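Local coordinates for takeout-like protein 1 (Epiphyas postvittana, PDB 3E8T) that binds ubiquinone-8 in a long internal tunnel and probably serves as a carrier of hydrophobic ligands in insects, at residues A29-H34 with K206-K211. Numbering follows the deposited sequence.
Sequences AGLPDH and KHFLAK. With UQ8 (Ubiquinone-8), chain B.
His207 NE2 donates to the backbone O of His34 over 2.7 Å, the shorter of the two polar bonds that join loop residues 29-34 to helical residues 206-211. The oxygen lies only 6° out of the imidazole plane and the nitrogen sits in the carbonyl plane, yet the N-H...O angle of 147° leaves the bond bent. His34 is held a second time, through its side chain: Lys211 NZ gives a hydrogen bond to His34 ND1 at 2.8 Å, meeting the imidazole at its edge, near the ring plane. This bond implies an unprotonated ND1, which the ammonium charge would probably favour. Lys211 gets there by bending at chi3 and chi4, which carries its chain past the carbonyl, with CE 3.7 Å from His34 O. Replacing Lys211 by an alanine would remove the ammonium and is likely to leave His34 ND1 without this donor and the imidazole less restrained about chi2. In the elongated fold of the takeout/JHBP family, these bonds join the turn that follows helix 13-28 to the last part of the long helix 182-211. The turn presents His34 through a short 3-10 segment, in which His34 N bonds to Leu31 O at 3.0 Å. Beside the polar pair, Leu31 CD1 rests 3.9 Å from Phe208 CE1, approaching the ring obliquely, while Phe27 packs edge-to-face with Phe208. Leu209 belongs to the ligand pocket, its CD1 in tight contact with the ubiquinone methyl C1M at 3.2 Å.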
ATOM      1  N   ALA A  29      13.070  -1.846  -3.854  1.00 16.82           N
ATOM      2  CA  ALA A  29      14.285  -1.159  -3.449  1.00 17.45           C
ATOM      3  C   ALA A  29      14.517   0.108  -4.262  1.00 17.96           C
ATOM      4  O   ALA A  29      15.271   0.979  -3.840  1.00 20.74           O
ATOM      5  CB  ALA A  29      15.434  -2.061  -3.572  1.00 20.31           C
ATOM      6  N   GLY A  30      13.855   0.219  -5.401  1.00 17.30           N
ATOM      7  CA  GLY A  30      13.936   1.420  -6.217  1.00 16.91           C
ATOM      8  C   GLY A  30      14.944   1.279  -7.344  1.00 17.63           C
ATOM      9  O   GLY A  30      15.873   0.472  -7.218  1.00 17.37           O
ATOM     10  N   LEU A  31      14.735   1.997  -8.443  1.00 17.28           N
ATOM     11  CA  LEU A  31      15.642   2.003  -9.606  1.00 17.36           C
ATOM     12  C   LEU A  31      15.757   3.473  -9.971  1.00 18.20           C
ATOM     13  O   LEU A  31      15.103   3.961 -10.876  1.00 16.36           O
ATOM     14  CB  LEU A  31      15.061   1.186 -10.763  1.00 18.74           C
ATOM     15  CG  LEU A  31      14.747  -0.290 -10.490  1.00 22.29           C
ATOM     16  CD1 LEU A  31      13.821  -0.847 -11.556  1.00 28.05           C
ATOM     17  CD2 LEU A  31      16.032  -1.030 -10.388  1.00 26.56           C
ATOM     18  N   PRO A  32      16.574   4.200  -9.238  1.00 19.79           N
ATOM     19  CA  PRO A  32      16.544   5.672  -9.374  1.00 21.33           C
ATOM     20  C   PRO A  32      16.844   6.188 -10.768  1.00 21.27           C
ATOM     21  O   PRO A  32      16.203   7.127 -11.217  1.00 20.87           O
ATOM     22  CB  PRO A  32      17.612   6.155  -8.390  1.00 25.03           C
ATOM     23  CG  PRO A  32      18.055   5.006  -7.647  1.00 25.08           C
ATOM     24  CD  PRO A  32      17.553   3.748  -8.233  1.00 24.20           C
ATOM     25  N   ASP A  33      17.772   5.542 -11.450  1.00 19.89           N
ATOM     26  CA  ASP A  33      18.122   6.059 -12.778  1.00 19.84           C
ATOM     27  C   ASP A  33      16.972   5.880 -13.771  1.00 19.09           C
ATOM     28  O   ASP A  33      16.829   6.640 -14.740  1.00 18.39           O
ATOM     29  CB  ASP A  33      19.394   5.434 -13.295  1.00 22.64           C
ATOM     30  CG  ASP A  33      20.634   5.745 -12.393  1.00 23.80           C
ATOM     31  OD1 ASP A  33      20.583   6.517 -11.391  1.00 27.22           O
ATOM     32  OD2 ASP A  33      21.676   5.174 -12.718  1.00 32.62           O
ATOM     33  N   HIS A  34      16.107   4.921 -13.488  1.00 16.71           N
ATOM     34  CA  HIS A  34      14.927   4.672 -14.307  1.00 17.20           C
ATOM     35  C   HIS A  34      13.725   5.442 -13.834  1.00 16.88           C
ATOM     36  O   HIS A  34      12.634   5.259 -14.377  1.00 18.00           O
ATOM     37  CB  HIS A  34      14.592   3.183 -14.279  1.00 18.42           C
ATOM     38  CG  HIS A  34      15.595   2.357 -15.007  1.00 20.60           C
ATOM     39  ND1 HIS A  34      15.488   2.115 -16.355  1.00 21.31           N
ATOM     40  CD2 HIS A  34      16.779   1.849 -14.619  1.00 24.66           C
ATOM     41  CE1 HIS A  34      16.541   1.426 -16.757  1.00 22.13           C
ATOM     42  NE2 HIS A  34      17.347   1.258 -15.728  1.00 25.64           N
ATOM     43  N   LYS A 206       3.447   1.448 -13.207  1.00 14.25           N
ATOM     44  CA  LYS A 206       3.018   1.895 -14.525  1.00 14.92           C
ATOM     45  C   LYS A 206       4.173   2.464 -15.332  1.00 15.57           C
ATOM     46  O   LYS A 206       4.366   2.124 -16.507  1.00 15.12           O
ATOM     47  CB  LYS A 206       1.907   2.916 -14.395  1.00 15.23           C
ATOM     48  CG  LYS A 206       1.464   3.522 -15.677  1.00 15.72           C
ATOM     49  CD  LYS A 206       0.256   4.439 -15.452  1.00 17.90           C
ATOM     50  CE  LYS A 206      -0.057   5.337 -16.617  1.00 19.63           C
ATOM     51  NZ  LYS A 206      -0.325   4.631 -17.881  1.00 20.97           N
ATOM     52  N   HIS A 207       4.949   3.326 -14.718  1.00 15.74           N
ATOM     53  CA  HIS A 207       6.110   3.913 -15.364  1.00 15.85           C
ATOM     54  C   HIS A 207       7.109   2.856 -15.792  1.00 16.60           C
ATOM     55  O   HIS A 207       7.651   2.895 -16.932  1.00 16.71           O
ATOM     56  CB  HIS A 207       6.758   4.869 -14.349  1.00 17.24           C
ATOM     57  CG  HIS A 207       8.048   5.450 -14.803  1.00 17.23           C
ATOM     58  ND1 HIS A 207       8.140   6.360 -15.834  1.00 21.11           N
ATOM     59  CD2 HIS A 207       9.305   5.221 -14.373  1.00 18.12           C
ATOM     60  CE1 HIS A 207       9.414   6.687 -15.994  1.00 20.30           C
ATOM     61  NE2 HIS A 207      10.141   5.991 -15.138  1.00 18.98           N
ATOM     62  N   PHE A 208       7.385   1.923 -14.898  1.00 15.86           N
ATOM     63  CA  PHE A 208       8.370   0.864 -15.188  1.00 17.31           C
ATOM     64  C   PHE A 208       7.913   0.034 -16.363  1.00 16.45           C
ATOM     65  O   PHE A 208       8.661  -0.203 -17.338  1.00 16.41           O
ATOM     66  CB  PHE A 208       8.541  -0.020 -13.931  1.00 19.97           C
ATOM     67  CG  PHE A 208       9.356  -1.293 -14.152  1.00 22.74           C
ATOM     68  CD1 PHE A 208      10.705  -1.220 -14.146  1.00 25.93           C
ATOM     69  CD2 PHE A 208       8.751  -2.543 -14.364  1.00 24.59           C
ATOM     70  CE1 PHE A 208      11.482  -2.360 -14.342  1.00 24.52           C
ATOM     71  CE2 PHE A 208       9.498  -3.660 -14.567  1.00 25.78           C
ATOM     72  CZ  PHE A 208      10.879  -3.560 -14.555  1.00 23.38           C
ATOM     73  N   LEU A 209       6.670  -0.428 -16.332  1.00 15.23           N
ATOM     74  CA  LEU A 209       6.172  -1.248 -17.436  1.00 16.00           C
ATOM     75  C   LEU A 209       6.043  -0.506 -18.753  1.00 17.71           C
ATOM     76  O   LEU A 209       6.157  -1.087 -19.829  1.00 17.30           O
ATOM     77  CB  LEU A 209       4.861  -1.939 -17.074  1.00 16.31           C
ATOM     78  CG  LEU A 209       4.960  -2.998 -16.012  1.00 18.68           C
ATOM     79  CD1 LEU A 209       3.561  -3.434 -15.620  1.00 20.31           C
ATOM     80  CD2 LEU A 209       5.781  -4.210 -16.486  1.00 20.96           C
ATOM     81  N   ALA A 210       5.854   0.791 -18.699  1.00 15.78           N
ATOM     82  CA  ALA A 210       5.790   1.586 -19.946  1.00 17.50           C
ATOM     83  C   ALA A 210       7.148   1.731 -20.629  1.00 19.05           C
ATOM     84  O   ALA A 210       7.195   2.105 -21.788  1.00 21.11           O
ATOM     85  CB  ALA A 210       5.159   2.973 -19.681  1.00 18.41           C
ATOM     86  N   LYS A 211       8.224   1.431 -19.928  1.00 17.61           N
ATOM     87  CA  LYS A 211       9.563   1.579 -20.486  1.00 19.28           C
ATOM     88  C   LYS A 211      10.307   0.274 -20.678  1.00 18.40           C
ATOM     89  O   LYS A 211      11.372   0.298 -21.309  1.00 22.56           O
ATOM     90  CB  LYS A 211      10.397   2.537 -19.636  1.00 19.59           C
ATOM     91  CG  LYS A 211      10.952   1.975 -18.342  1.00 18.33           C
ATOM     92  CD  LYS A 211      11.379   3.029 -17.301  1.00 19.89           C
ATOM     93  CE  LYS A 211      12.455   3.954 -17.834  1.00 21.21           C
ATOM     94  NZ  LYS A 211      13.752   3.244 -18.222  1.00 19.95           N
TER
HETATM   95  C45 UQ8 B 221      -4.855   8.864  15.033  1.00 41.01           C
HETATM   96  C44 UQ8 B 221      -6.095   7.967  15.056  1.00 39.34           C
HETATM   97  C46 UQ8 B 221      -6.711   8.024  16.430  1.00 40.20           C
HETATM   98  C43 UQ8 B 221      -5.800   6.530  14.669  1.00 39.20           C
HETATM   99  C42 UQ8 B 221      -4.908   6.457  13.420  1.00 36.40           C
HETATM  100  C41 UQ8 B 221      -5.708   6.900  12.202  1.00 33.97           C
HETATM  101  C39 UQ8 B 221      -5.444   5.969  11.038  1.00 33.04           C
HETATM  102  C40 UQ8 B 221      -4.924   6.492   9.701  1.00 37.10           C
HETATM  103  C38 UQ8 B 221      -5.745   4.639  11.157  1.00 29.04           C
HETATM  104  C37 UQ8 B 221      -5.541   3.693  10.163  1.00 27.70           C
HETATM  105  C36 UQ8 B 221      -5.717   2.338  10.849  1.00 27.10           C
HETATM  106  C34 UQ8 B 221      -5.354   1.166   9.956  1.00 26.04           C
HETATM  107  C35 UQ8 B 221      -5.303  -0.068  10.589  1.00 27.64           C
HETATM  108  C33 UQ8 B 221      -5.020   1.354   8.617  1.00 24.02           C
HETATM  109  C32 UQ8 B 221      -4.701   0.396   7.660  1.00 27.74           C
HETATM  110  C31 UQ8 B 221      -3.807   1.071   6.586  1.00 25.98           C
HETATM  111  C29 UQ8 B 221      -3.520   0.176   5.389  1.00 27.81           C
HETATM  112  C30 UQ8 B 221      -4.666  -0.664   4.741  1.00 29.58           C
HETATM  113  C28 UQ8 B 221      -2.230   0.105   4.873  1.00 30.30           C
HETATM  114  C27 UQ8 B 221      -1.839  -0.674   3.791  1.00 29.80           C
HETATM  115  C26 UQ8 B 221      -0.673  -0.034   3.023  1.00 29.70           C
HETATM  116  C24 UQ8 B 221      -0.101  -1.012   1.991  1.00 29.29           C
HETATM  117  C25 UQ8 B 221       0.664  -2.268   2.442  1.00 31.99           C
HETATM  118  C23 UQ8 B 221      -0.284  -0.763   0.648  1.00 28.86           C
HETATM  119  C22 UQ8 B 221       0.172  -1.534  -0.425  1.00 31.24           C
HETATM  120  C21 UQ8 B 221      -0.378  -1.007  -1.750  1.00 33.40           C
HETATM  121  C19 UQ8 B 221      -0.239  -1.959  -2.939  1.00 34.02           C
HETATM  122  C20 UQ8 B 221      -0.961  -1.449  -4.185  1.00 34.05           C
HETATM  123  C18 UQ8 B 221       1.212  -2.372  -3.221  1.00 35.70           C
HETATM  124  C17 UQ8 B 221       1.313  -3.245  -4.480  1.00 38.34           C
HETATM  125  C16 UQ8 B 221       2.615  -4.062  -4.540  1.00 42.71           C
HETATM  126  C14 UQ8 B 221       2.802  -4.585  -5.960  1.00 45.11           C
HETATM  127  C15 UQ8 B 221       1.571  -5.082  -6.741  1.00 46.33           C
HETATM  128  C13 UQ8 B 221       4.054  -4.592  -6.571  1.00 46.25           C
HETATM  129  C12 UQ8 B 221       4.257  -5.043  -7.873  1.00 46.77           C
HETATM  130  C11 UQ8 B 221       5.675  -5.597  -8.121  1.00 49.12           C
HETATM  131  C9  UQ8 B 221       5.690  -6.603  -9.287  1.00 50.96           C
HETATM  132  C10 UQ8 B 221       4.445  -6.484 -10.183  1.00 51.64           C
HETATM  133  C8  UQ8 B 221       6.972  -6.405 -10.091  1.00 51.26           C
HETATM  134  C7  UQ8 B 221       6.721  -5.802 -11.477  1.00 62.77           C
HETATM  135  C6  UQ8 B 221       6.311  -6.853 -12.537  1.00 52.06           C
HETATM  136  C1  UQ8 B 221       5.256  -6.568 -13.413  1.00 54.07           C
HETATM  137  C1M UQ8 B 221       4.609  -5.339 -13.290  1.00 59.53           C
HETATM  138  C2  UQ8 B 221       4.841  -7.481 -14.389  1.00 54.90           C
HETATM  139  O2  UQ8 B 221       3.914  -7.226 -15.163  1.00 50.23           O
HETATM  140  C3  UQ8 B 221       5.485  -8.702 -14.511  1.00 53.03           C
HETATM  141  O3  UQ8 B 221       5.080  -9.590 -15.464  1.00 53.28           O
HETATM  142  C3M UQ8 B 221       5.719  -9.300 -16.706  1.00 57.12           C
HETATM  143  C4  UQ8 B 221       6.531  -9.019 -13.653  1.00 51.72           C
HETATM  144  O4  UQ8 B 221       7.154 -10.228 -13.789  1.00 54.07           O
HETATM  145  C4M UQ8 B 221       6.198 -11.298 -13.749  1.00 55.49           C
HETATM  146  C5  UQ8 B 221       6.939  -8.103 -12.673  1.00 57.52           C
HETATM  147  O5  UQ8 B 221       7.878  -8.409 -11.933  1.00 56.03           O